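Local coordinates for protein LacI family transcription regulator (Bifidobacterium animalis subsp. lactis, PDB 4O5A) that probably regulates transcription, joining a helix-turn-helix DNA-binding region to a periplasmic-binding-protein-like domain of the kind that senses small-molecule effectors in LacI-family regulators, at residues T229-P233 with D256-M260; A261-E265 with A293-I297; D286-V291 with L334-A338; S179-I183 with A212-T217. One frame throughout, in Å; residues are numbered along the deposited sequence.

Contact 1 of 4, residues T229-P233 with D256-M260; sequences TDYTP and DNDVM
The side-chain amide of Asn-257 leans against the ring of Tyr-231, ND2 lying 3.3 Å from CD1 with the two planes 32° apart. Asn-257 is the N-cap of helix 258-271, at the point where strand 252-255 of the periplasmic-binding-protein-like fold runs into its helix. Both ends of its amide are used. ND2 donates to Tyr-231 O over 3.2 Å in a nearly straight bond (168°) that lies in the carbonyl plane on a lone pair, while OD1 caps Met-260 N at 2.9 Å. With chi1 at 72°, CG sits between the backbone N and carbonyl carbon, which turns OD1 back over the first turn of the helix. One carbon farther round the ring, Tyr-231 CE1 has Asp-256 CB near the ring plane at 3.9 Å. The Asp-256 carboxylate itself is engaged by Arg-196. Selenomethionine Met-260 runs past Thr-229 in the opposite direction, its SE 3.0 Å from Thr-229 OG1; its CG is 3.4 Å from Thr-232 O and its CE 3.9 Å from Tyr-231 CD1. Phe-288 of the second subunit packs on Val-259 and Pro-233. Thr-229 OG1, hydrogen-bonded to Ala-198 O, also accepts from Tyr-231 N at 3.3 Å, closing an ST turn.

Contact 2 of 4, residues A261-E265 with A293-I297; sequences ALAGE and AHPPI
A cis-proline loop, joining helix 288-292 to strand 298-301 in the periplasmic-binding-protein-like domain, receives the carboxylate of Glu-265 from helix 258-271. The peptide bond between His-294 and Pro-295 is the cis one, and the backbone on both sides of it lies against the acid. An extended chain, with Glu-265 CG anti to the backbone N (chi1 -174°), carries the carboxylate out from its own helix. His-294 N donates to OE1 of Glu-265 at 3.3 Å, a bent bond (136°) that comes from above the carboxylate plane, 37° out of it. The other oxygen, Glu-265 OE2, lies 2.6 Å from Pro-295 O and 3.1 Å from Pro-295 CD. Apolar groups close in on the flanks, with Ala-293 CB 3.5 Å from Glu-265 OE1 and Ile-297 CG1 3.6 Å from Glu-265 OE2. One turn back along the helix, Leu-262 CD1 touches Ala-293 CB at 3.9 Å, and Ile-297 CD1 settles 4.2 Å from Ala-261 CB. Ala-261 and Glu-265 also rest on Ile-281 of strand 280-284, Leu-262 packs on Met-289 of helix 288-292, and Ala-292 of the second subunit packs on Leu-262.

Contact 3 of 4, residues D286-V291 with L334-A338; sequences DSFMNV and LIERA
Arg-337 grips Asp-286 end-on in a two-pronged salt bridge, one terminal nitrogen to each carboxylate oxygen. The NH2 arm is the straighter: it meets Asp-286 OD2 at 2.8 Å and 169°, on the syn lone pair and close to the guanidinium plane. NH1 reaches Asp-286 OD1 at 2.9 Å, still on the syn side but 35° out of the carboxylate plane, in keeping with a similar twist between the two flat groups. Aliphatic carbons lie over both faces of the guanidinium, Val-291 CG2 3.4 Å above one and Ile-335 CG2 3.5 Å above the opposite one, both offset toward the rim. Ile-335 also brings CD1 to within 3.4 Å of Asp-286 OD2. The Arg-337 chain, extended from CG to NE, crosses from just past strand 333-335 to the residue two before helix 288-292. In the mixed sheet of the periplasmic-binding-protein-like fold, that strand lies antiparallel to 298-301, and Ile-297 O, just ahead of 298-301, takes a further bond from Arg-337 NH1. A second shell fixes the acid: Asn-290 ND2 donates to OD1 of Asp-286 at 3.0 Å, using the anti lone pair, so this oxygen takes two donors. Farther out, Ser-287, N-cap of the weakly bonded helix, accepts at OG from Met-289 N at 3.2 Å, and the same OG is hydrogen-bonded to Asp-258 OD2.

Contact 4 of 4, residues S179-I183 with A212-T217; sequences SGTMI and AFSEIT
Helices 175-188 and 206-219 run in broadly the same direction, the segment axes passing 9.8 Å apart at a crossing angle of -45°. They pack side by side against the C-terminal sheet of the periplasmic-binding-protein-like fold, and helix 206-219 is the crossover from strand 193-197 to edge strand 223-224. At the centre, Ile-183 lays its CD1 methyl over one face of the Phe-213 ring, a CH-pi contact 3.7 Å from the centroid and 16° off the normal. Ile-183 CG1 lies beside the backbone N (chi1 -63°) and CG2 anti to it, which sends CD1 to the ring and CG2 to Ile-216 CG2, 3.7 Å away. The absent side chain at Gly-180 lets Ile-216 CD1 come down to 3.5 Å from Gly-180 CA. On the same side of the ring as Ile-183, but out beyond the CD1/CE1 rim, Ser-179 OG comes obliquely to 3.4 Å from Phe-213 CE1; its hydrogen bond goes back to Asp-175 O in its own helix. The selenomethionine methyl Met-182 CE reaches the ring edge at Phe-213 CZ, 4.3 Å away. Arg-196 makes a cation-pi contact with the same ring, and Trp-284 and Ile-254 line it from the sheet. Thr-217 OG1 donates to Phe-213 O at 2.6 Å, from the face of that carbonyl opposite Thr-217 N.

How the contacts relate
Contact 4 is buried and mainly apolar, with no hydrogen bond across it, and touches no other subunit; contact 2 is buried too, but round a carboxylate. Contact 3 is a surface salt bridge, and contact 1, partly buried, relies on an amide. Contacts 1 and 2 occupy successive turns of helix 258-271, and both, like contact 3, reach the second subunit. Contacts 2 and 3 interlock along the chain and are joined directly by probable hydrogen bonds, from Arg-337 NH1 to Ile-297 O and from Ile-297 N to Asn-290 O. Asp-258 OD2 and Ser-287 OG link contacts 1 and 3. Contact 4 meets contact 3 through Thr-181 and Leu-334, while Arg-196 serves both Phe-213 and Asp-256.

Contact 1 of 4, residues T229-P233 with D256-M260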
loop_
_atom_site.group_PDB
_atom_site.type_symbol
_atom_site.label_atom_id
_atom_site.label_comp_id
_atom_site.label_asym_id
_atom_site.label_seq_id
_atom_site.Cartn_x
_atom_site.Cartn_y
_atom_site.Cartn_z
ATOM N N THR A 229 12.595 -0.900 -15.971
ATOM C CA THR A 229 13.058 -0.902 -14.583
ATOM C C THR A 229 12.391 -2.025 -13.818
ATOM O O THR A 229 11.614 -2.800 -14.384
ATOM C CB THR A 229 12.656 0.378 -13.848
ATOM O OG1 THR A 229 11.231 0.377 -13.665
ATOM C CG2 THR A 229 13.096 1.624 -14.614
ATOM N N ASP A 230 12.664 -2.093 -12.515
ATOM C CA ASP A 230 12.032 -3.095 -11.677
ATOM C C ASP A 230 11.078 -2.484 -10.649
ATOM O O ASP A 230 10.825 -3.110 -9.611
ATOM C CB ASP A 230 13.086 -3.937 -10.947
ATOM C CG ASP A 230 13.909 -3.119 -9.967
ATOM O OD1 ASP A 230 13.641 -1.908 -9.832
ATOM O OD2 ASP A 230 14.809 -3.688 -9.317
ATOM N N TYR A 231 10.615 -1.263 -10.912
ATOM C CA TYR A 231 9.610 -0.568 -10.091
ATOM C C TYR A 231 10.152 0.076 -8.818
ATOM O O TYR A 231 9.412 0.776 -8.125
ATOM C CB TYR A 231 8.421 -1.479 -9.734
ATOM C CG TYR A 231 7.410 -1.682 -10.845
ATOM C CD1 TYR A 231 6.971 -0.617 -11.602
ATOM C CD2 TYR A 231 6.889 -2.945 -11.120
ATOM C CE1 TYR A 231 6.040 -0.786 -12.606
ATOM C CE2 TYR A 231 5.953 -3.125 -12.137
ATOM C CZ TYR A 231 5.535 -2.035 -12.871
ATOM O OH TYR A 231 4.609 -2.168 -13.884
ATOM N N THR A 232 11.434 -0.125 -8.520
ATOM C CA THR A 232 12.005 0.433 -7.283
ATOM C C THR A 232 12.388 1.893 -7.493
ATOM O O THR A 232 12.633 2.312 -8.628
ATOM C CB THR A 232 13.249 -0.327 -6.819
ATOM O OG1 THR A 232 14.304 -0.148 -7.773
ATOM C CG2 THR A 232 12.948 -1.815 -6.656
ATOM N N PRO A 233 12.470 2.672 -6.401
ATOM C CA PRO A 233 12.893 4.066 -6.596
ATOM C C PRO A 233 14.343 4.155 -7.065
ATOM O O PRO A 233 14.656 5.087 -7.814
ATOM C CB PRO A 233 12.733 4.685 -5.201
ATOM C CG PRO A 233 12.782 3.518 -4.261
ATOM C CD PRO A 233 12.093 2.405 -5.006
ATOM N N ASP A 256 5.802 4.422 -14.893
ATOM C CA ASP A 256 4.804 3.367 -14.714
ATOM C C ASP A 256 4.307 3.208 -13.269
ATOM O O ASP A 256 3.350 2.481 -13.024
ATOM C CB ASP A 256 5.320 2.021 -15.251
ATOM C CG ASP A 256 4.991 1.814 -16.729
ATOM O OD1 ASP A 256 4.741 2.813 -17.434
ATOM O OD2 ASP A 256 4.998 0.648 -17.181
ATOM N N ASN A 257 4.933 3.883 -12.307
ATOM C CA ASN A 257 4.331 3.930 -10.976
ATOM C C ASN A 257 4.632 5.210 -10.229
ATOM O O ASN A 257 5.481 5.994 -10.649
ATOM C CB ASN A 257 4.648 2.690 -10.126
ATOM C CG ASN A 257 6.103 2.634 -9.649
ATOM O OD1 ASN A 257 6.859 3.582 -9.793
ATOM N ND2 ASN A 257 6.480 1.500 -9.063
ATOM N N ASP A 258 3.936 5.403 -9.118
ATOM C CA ASP A 258 4.090 6.628 -8.343
ATOM C C ASP A 258 5.464 6.804 -7.694
ATOM O O ASP A 258 6.017 7.901 -7.718
ATOM C CB ASP A 258 2.969 6.751 -7.289
ATOM C CG ASP A 258 2.837 5.524 -6.383
ATOM O OD1 ASP A 258 3.634 4.556 -6.462
ATOM O OD2 ASP A 258 1.900 5.538 -5.558
ATOM N N VAL A 259 6.015 5.738 -7.118
ATOM C CA VAL A 259 7.299 5.823 -6.417
ATOM C C VAL A 259 8.427 6.223 -7.362
ATOM O O VAL A 259 9.329 6.986 -7.000
ATOM C CB VAL A 259 7.658 4.499 -5.695
ATOM C CG1 VAL A 259 6.723 4.252 -4.547
ATOM C CG2 VAL A 259 7.613 3.344 -6.653
HETATM N N MSE A 260 8.385 5.720 -8.592
HETATM C CA MSE A 260 9.432 6.112 -9.541
HETATM C C MSE A 260 9.262 7.552 -10.039
HETATM O O MSE A 260 10.257 8.238 -10.295
HETATM C CB MSE A 260 9.540 5.131 -10.718
HETATM C CG MSE A 260 9.954 3.735 -10.265
HETATM SE SE MSE A 260 10.587 2.626 -11.732
HETATM C CE MSE A 260 8.975 2.558 -12.779
#

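Contact 2 of 4, residues A261-E265 with A293-I297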
loop_
_atom_site.group_PDB
_atom_site.type_symbol
_atom_site.label_atom_id
_atom_site.label_comp_id
_atom_site.label_asym_id
_atom_site.label_seq_id
_atom_site.Cartn_x
_atom_site.Cartn_y
_atom_site.Cartn_z
ATOM N N ALA A 261 8.015 8.005 -10.184
ATOM C CA ALA A 261 7.760 9.396 -10.558
ATOM C C ALA A 261 8.316 10.333 -9.486
ATOM O O ALA A 261 8.975 11.333 -9.791
ATOM C CB ALA A 261 6.254 9.658 -10.808
ATOM N N LEU A 262 8.077 9.984 -8.228
ATOM C CA LEU A 262 8.638 10.770 -7.130
ATOM C C LEU A 262 10.170 10.729 -7.131
ATOM O O LEU A 262 10.826 11.763 -6.990
ATOM C CB LEU A 262 8.087 10.278 -5.781
ATOM C CG LEU A 262 8.660 11.012 -4.569
ATOM C CD1 LEU A 262 8.236 12.470 -4.623
ATOM C CD2 LEU A 262 8.128 10.366 -3.304
ATOM N N ALA A 263 10.744 9.540 -7.289
ATOM C CA ALA A 263 12.204 9.388 -7.300
ATOM C C ALA A 263 12.811 10.190 -8.444
ATOM O O ALA A 263 13.861 10.827 -8.295
ATOM C CB ALA A 263 12.582 7.902 -7.417
ATOM N N GLY A 264 12.136 10.161 -9.588
ATOM C CA GLY A 264 12.546 10.934 -10.758
ATOM C C GLY A 264 12.431 12.429 -10.559
ATOM O O GLY A 264 13.312 13.193 -10.961
ATOM N N GLU A 265 11.355 12.866 -9.923
ATOM C CA GLU A 265 11.223 14.292 -9.600
ATOM C C GLU A 265 12.357 14.748 -8.672
ATOM O O GLU A 265 12.913 15.830 -8.839
ATOM C CB GLU A 265 9.867 14.555 -8.948
ATOM C CG GLU A 265 9.543 16.010 -8.699
ATOM C CD GLU A 265 8.236 16.151 -7.938
ATOM O OE1 GLU A 265 8.189 15.687 -6.779
ATOM O OE2 GLU A 265 7.260 16.703 -8.491
ATOM N N ALA A 293 3.881 15.427 -3.089
ATOM C CA ALA A 293 5.187 15.652 -3.732
ATOM C C ALA A 293 5.485 17.136 -3.964
ATOM O O ALA A 293 4.634 17.998 -3.735
ATOM C CB ALA A 293 5.251 14.905 -5.059
ATOM N N HIS A 294 6.695 17.418 -4.447
ATOM C CA HIS A 294 7.165 18.803 -4.628
ATOM C C HIS A 294 7.707 19.046 -6.037
ATOM O O HIS A 294 8.892 18.844 -6.286
ATOM C CB HIS A 294 8.269 19.097 -3.601
ATOM C CG HIS A 294 8.812 20.483 -3.686
ATOM N ND1 HIS A 294 8.006 21.602 -3.666
ATOM C CD2 HIS A 294 10.086 20.945 -3.771
ATOM C CE1 HIS A 294 8.755 22.687 -3.749
ATOM N NE2 HIS A 294 10.025 22.311 -3.811
ATOM N N PRO A 295 6.856 19.487 -6.974
ATOM C CA PRO A 295 5.434 19.818 -6.846
ATOM C C PRO A 295 4.552 18.575 -6.957
ATOM O O PRO A 295 5.026 17.496 -7.347
ATOM C CB PRO A 295 5.201 20.731 -8.049
ATOM C CG PRO A 295 6.131 20.176 -9.095
ATOM C CD PRO A 295 7.370 19.827 -8.318
ATOM N N PRO A 296 3.274 18.718 -6.605
ATOM C CA PRO A 296 2.359 17.579 -6.759
ATOM C C PRO A 296 2.337 17.045 -8.200
ATOM O O PRO A 296 2.421 17.797 -9.180
ATOM C CB PRO A 296 1.008 18.167 -6.363
ATOM C CG PRO A 296 1.363 19.261 -5.390
ATOM C CD PRO A 296 2.625 19.871 -5.963
ATOM N N ILE A 297 2.229 15.724 -8.309
ATOM C CA ILE A 297 2.479 15.024 -9.563
ATOM C C ILE A 297 1.180 14.637 -10.286
ATOM O O ILE A 297 0.304 13.962 -9.723
ATOM C CB ILE A 297 3.357 13.777 -9.313
ATOM C CG1 ILE A 297 4.727 14.190 -8.723
ATOM C CG2 ILE A 297 3.559 12.981 -10.602
ATOM C CD1 ILE A 297 5.629 13.006 -8.365
#

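Contact 3 of 4, residues D286-V291 with L334-A338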
loop_
_atom_site.group_PDB
_atom_site.type_symbol
_atom_site.label_atom_id
_atom_site.label_comp_id
_atom_site.label_asym_id
_atom_site.label_seq_id
_atom_site.Cartn_x
_atom_site.Cartn_y
_atom_site.Cartn_z
ATOM N N ASP A 286 -2.210 6.523 -9.334
ATOM C CA ASP A 286 -2.263 7.662 -8.422
ATOM C C ASP A 286 -2.299 7.207 -6.971
ATOM O O ASP A 286 -2.711 6.094 -6.666
ATOM C CB ASP A 286 -3.475 8.545 -8.743
ATOM C CG ASP A 286 -3.379 9.928 -8.112
ATOM O OD1 ASP A 286 -2.246 10.393 -7.842
ATOM O OD2 ASP A 286 -4.433 10.554 -7.893
ATOM N N SER A 287 -1.839 8.069 -6.073
ATOM C CA SER A 287 -1.904 7.783 -4.654
ATOM C C SER A 287 -1.646 9.085 -3.933
ATOM O O SER A 287 -1.333 10.079 -4.574
ATOM C CB SER A 287 -0.854 6.750 -4.236
ATOM O OG SER A 287 0.440 7.313 -4.256
ATOM N N PHE A 288 -1.781 9.060 -2.615
ATOM C CA PHE A 288 -1.517 10.224 -1.770
ATOM C C PHE A 288 -0.098 10.752 -1.957
ATOM O O PHE A 288 0.168 11.934 -1.724
ATOM C CB PHE A 288 -1.729 9.867 -0.306
ATOM C CG PHE A 288 -3.144 10.023 0.167
ATOM C CD1 PHE A 288 -4.016 10.905 -0.462
ATOM C CD2 PHE A 288 -3.603 9.293 1.252
ATOM C CE1 PHE A 288 -5.321 11.053 -0.014
ATOM C CE2 PHE A 288 -4.911 9.431 1.705
ATOM C CZ PHE A 288 -5.771 10.311 1.068
HETATM N N MSE A 289 0.811 9.882 -2.385
HETATM C CA MSE A 289 2.200 10.257 -2.596
HETATM C C MSE A 289 2.311 11.375 -3.635
HETATM O O MSE A 289 3.108 12.304 -3.492
HETATM C CB MSE A 289 2.957 9.025 -3.080
HETATM C CG MSE A 289 4.437 9.169 -3.191
HETATM SE SE MSE A 289 5.121 7.533 -4.011
HETATM C CE MSE A 289 4.117 6.211 -3.008
ATOM N N ASN A 290 1.512 11.277 -4.686
ATOM C CA ASN A 290 1.512 12.284 -5.740
ATOM C C ASN A 290 1.015 13.643 -5.259
ATOM O O ASN A 290 1.472 14.682 -5.750
ATOM C CB ASN A 290 0.703 11.799 -6.950
ATOM C CG ASN A 290 1.416 10.698 -7.711
ATOM O OD1 ASN A 290 2.659 10.639 -7.730
ATOM N ND2 ASN A 290 0.642 9.804 -8.321
ATOM N N VAL A 291 0.090 13.634 -4.302
ATOM C CA VAL A 291 -0.480 14.859 -3.756
ATOM C C VAL A 291 0.542 15.550 -2.858
ATOM O O VAL A 291 0.559 16.775 -2.733
ATOM C CB VAL A 291 -1.761 14.536 -2.977
ATOM C CG1 VAL A 291 -2.291 15.747 -2.232
ATOM C CG2 VAL A 291 -2.832 14.007 -3.959
ATOM N N LEU A 334 -7.379 11.479 -15.877
ATOM C CA LEU A 334 -6.074 12.122 -15.729
ATOM C C LEU A 334 -6.271 13.280 -14.769
ATOM O O LEU A 334 -7.002 14.235 -15.080
ATOM C CB LEU A 334 -5.569 12.657 -17.074
ATOM C CG LEU A 334 -4.188 13.325 -17.012
ATOM C CD1 LEU A 334 -3.121 12.329 -16.573
ATOM C CD2 LEU A 334 -3.839 13.931 -18.360
ATOM N N ILE A 335 -5.667 13.186 -13.594
ATOM C CA ILE A 335 -5.742 14.260 -12.619
ATOM C C ILE A 335 -4.572 15.202 -12.821
ATOM O O ILE A 335 -3.434 14.867 -12.508
ATOM C CB ILE A 335 -5.718 13.711 -11.193
ATOM C CG1 ILE A 335 -6.860 12.707 -11.019
ATOM C CG2 ILE A 335 -5.818 14.851 -10.185
ATOM C CD1 ILE A 335 -6.866 12.023 -9.674
ATOM N N GLU A 336 -4.873 16.388 -13.334
ATOM C CA GLU A 336 -3.839 17.370 -13.653
ATOM C C GLU A 336 -3.362 18.092 -12.407
ATOM O O GLU A 336 -4.153 18.693 -11.670
ATOM C CB GLU A 336 -4.353 18.387 -14.671
ATOM C CG GLU A 336 -4.631 17.803 -16.040
ATOM C CD GLU A 336 -5.253 18.817 -16.985
ATOM O OE1 GLU A 336 -4.748 19.961 -17.065
ATOM O OE2 GLU A 336 -6.254 18.468 -17.646
ATOM N N ARG A 337 -2.059 18.024 -12.173
ATOM C CA ARG A 337 -1.449 18.686 -11.029
ATOM C C ARG A 337 -0.304 19.575 -11.510
ATOM O O ARG A 337 -0.149 19.828 -12.707
ATOM C CB ARG A 337 -0.991 17.654 -9.974
ATOM C CG ARG A 337 -2.137 16.757 -9.458
ATOM C CD ARG A 337 -1.838 16.097 -8.119
ATOM N NE ARG A 337 -2.968 15.282 -7.638
ATOM C CZ ARG A 337 -3.069 13.959 -7.766
ATOM N NH1 ARG A 337 -2.112 13.269 -8.381
ATOM N NH2 ARG A 337 -4.144 13.323 -7.285
ATOM N N ALA A 338 0.510 20.036 -10.577
ATOM C CA ALA A 338 1.507 21.047 -10.886
ATOM C C ALA A 338 2.693 20.549 -11.701
ATOM O O ALA A 338 3.429 21.361 -12.270
ATOM C CB ALA A 338 1.987 21.708 -9.601
#

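Contact 4 of 4, residues S179-I183 with A212-T217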
loop_
_atom_site.group_PDB
_atom_site.type_symbol
_atom_site.label_atom_id
_atom_site.label_comp_id
_atom_site.label_asym_id
_atom_site.label_seq_id
_atom_site.Cartn_x
_atom_site.Cartn_y
_atom_site.Cartn_z
ATOM N N SER A 179 -3.009 5.642 -22.512
ATOM C CA SER A 179 -1.790 6.116 -23.162
ATOM C C SER A 179 -2.091 7.358 -23.990
ATOM O O SER A 179 -1.365 8.353 -23.918
ATOM C CB SER A 179 -1.193 5.039 -24.074
ATOM O OG SER A 179 -0.819 3.884 -23.337
ATOM N N GLY A 180 -3.173 7.298 -24.760
ATOM C CA GLY A 180 -3.606 8.429 -25.566
ATOM C C GLY A 180 -3.924 9.656 -24.738
ATOM O O GLY A 180 -3.544 10.771 -25.096
ATOM N N THR A 181 -4.607 9.457 -23.617
ATOM C CA THR A 181 -4.991 10.582 -22.776
ATOM C C THR A 181 -3.743 11.302 -22.249
ATOM O O THR A 181 -3.690 12.536 -22.248
ATOM C CB THR A 181 -5.879 10.125 -21.603
ATOM O OG1 THR A 181 -7.101 9.576 -22.127
ATOM C CG2 THR A 181 -6.212 11.302 -20.709
HETATM N N MSE A 182 -2.745 10.535 -21.819
HETATM C CA MSE A 182 -1.509 11.112 -21.285
HETATM C C MSE A 182 -0.709 11.808 -22.378
HETATM O O MSE A 182 -0.214 12.919 -22.191
HETATM C CB MSE A 182 -0.669 10.037 -20.617
HETATM C CG MSE A 182 -1.243 9.596 -19.285
HETATM SE SE MSE A 182 -0.062 8.311 -18.448
HETATM C CE MSE A 182 -0.477 6.789 -19.536
ATOM N N ILE A 183 -0.594 11.162 -23.527
ATOM C CA ILE A 183 0.207 11.734 -24.602
ATOM C C ILE A 183 -0.457 12.987 -25.155
ATOM O O ILE A 183 0.221 13.967 -25.457
ATOM C CB ILE A 183 0.462 10.702 -25.719
ATOM C CG1 ILE A 183 1.267 9.531 -25.154
ATOM C CG2 ILE A 183 1.186 11.333 -26.900
ATOM C CD1 ILE A 183 1.225 8.306 -26.039
ATOM N N ALA A 212 0.905 1.188 -28.121
ATOM C CA ALA A 212 0.118 2.410 -28.053
ATOM C C ALA A 212 1.002 3.656 -28.039
ATOM O O ALA A 212 0.753 4.599 -28.790
ATOM C CB ALA A 212 -0.814 2.393 -26.840
ATOM N N PHE A 213 2.025 3.665 -27.193
ATOM C CA PHE A 213 2.938 4.803 -27.147
ATOM C C PHE A 213 3.665 5.028 -28.469
ATOM O O PHE A 213 3.782 6.158 -28.935
ATOM C CB PHE A 213 3.928 4.678 -25.977
ATOM C CG PHE A 213 3.479 5.412 -24.750
ATOM C CD1 PHE A 213 2.486 4.887 -23.941
ATOM C CD2 PHE A 213 4.007 6.654 -24.434
ATOM C CE1 PHE A 213 2.044 5.575 -22.820
ATOM C CE2 PHE A 213 3.560 7.352 -23.318
ATOM C CZ PHE A 213 2.581 6.804 -22.508
ATOM N N SER A 214 4.148 3.955 -29.078
ATOM C CA SER A 214 4.838 4.082 -30.352
ATOM C C SER A 214 3.917 4.626 -31.435
ATOM O O SER A 214 4.308 5.515 -32.188
ATOM C CB SER A 214 5.438 2.743 -30.783
ATOM O OG SER A 214 6.425 2.330 -29.857
ATOM N N GLU A 215 2.695 4.109 -31.528
ATOM C CA GLU A 215 1.806 4.548 -32.598
ATOM C C GLU A 215 1.394 6.008 -32.443
ATOM O O GLU A 215 1.439 6.786 -33.402
ATOM C CB GLU A 215 0.551 3.680 -32.671
ATOM C CG GLU A 215 -0.461 4.208 -33.681
ATOM C CD GLU A 215 -1.789 3.484 -33.627
ATOM O OE1 GLU A 215 -2.668 3.911 -32.844
ATOM O OE2 GLU A 215 -1.953 2.494 -34.373
ATOM N N ILE A 216 0.970 6.373 -31.238
ATOM C CA ILE A 216 0.455 7.714 -31.000
ATOM C C ILE A 216 1.554 8.759 -31.134
ATOM O O ILE A 216 1.367 9.768 -31.811
ATOM C CB ILE A 216 -0.208 7.821 -29.628
ATOM C CG1 ILE A 216 -1.430 6.904 -29.577
ATOM C CG2 ILE A 216 -0.615 9.253 -29.329
ATOM C CD1 ILE A 216 -1.981 6.729 -28.183
ATOM N N THR A 217 2.701 8.512 -30.514
ATOM C CA THR A 217 3.819 9.457 -30.621
ATOM C C THR A 217 4.288 9.644 -32.063
ATOM O O THR A 217 4.483 10.783 -32.509
ATOM C CB THR A 217 5.018 9.103 -29.677
ATOM O OG1 THR A 217 5.513 7.798 -29.987
ATOM C CG2 THR A 217 4.601 9.163 -28.210
#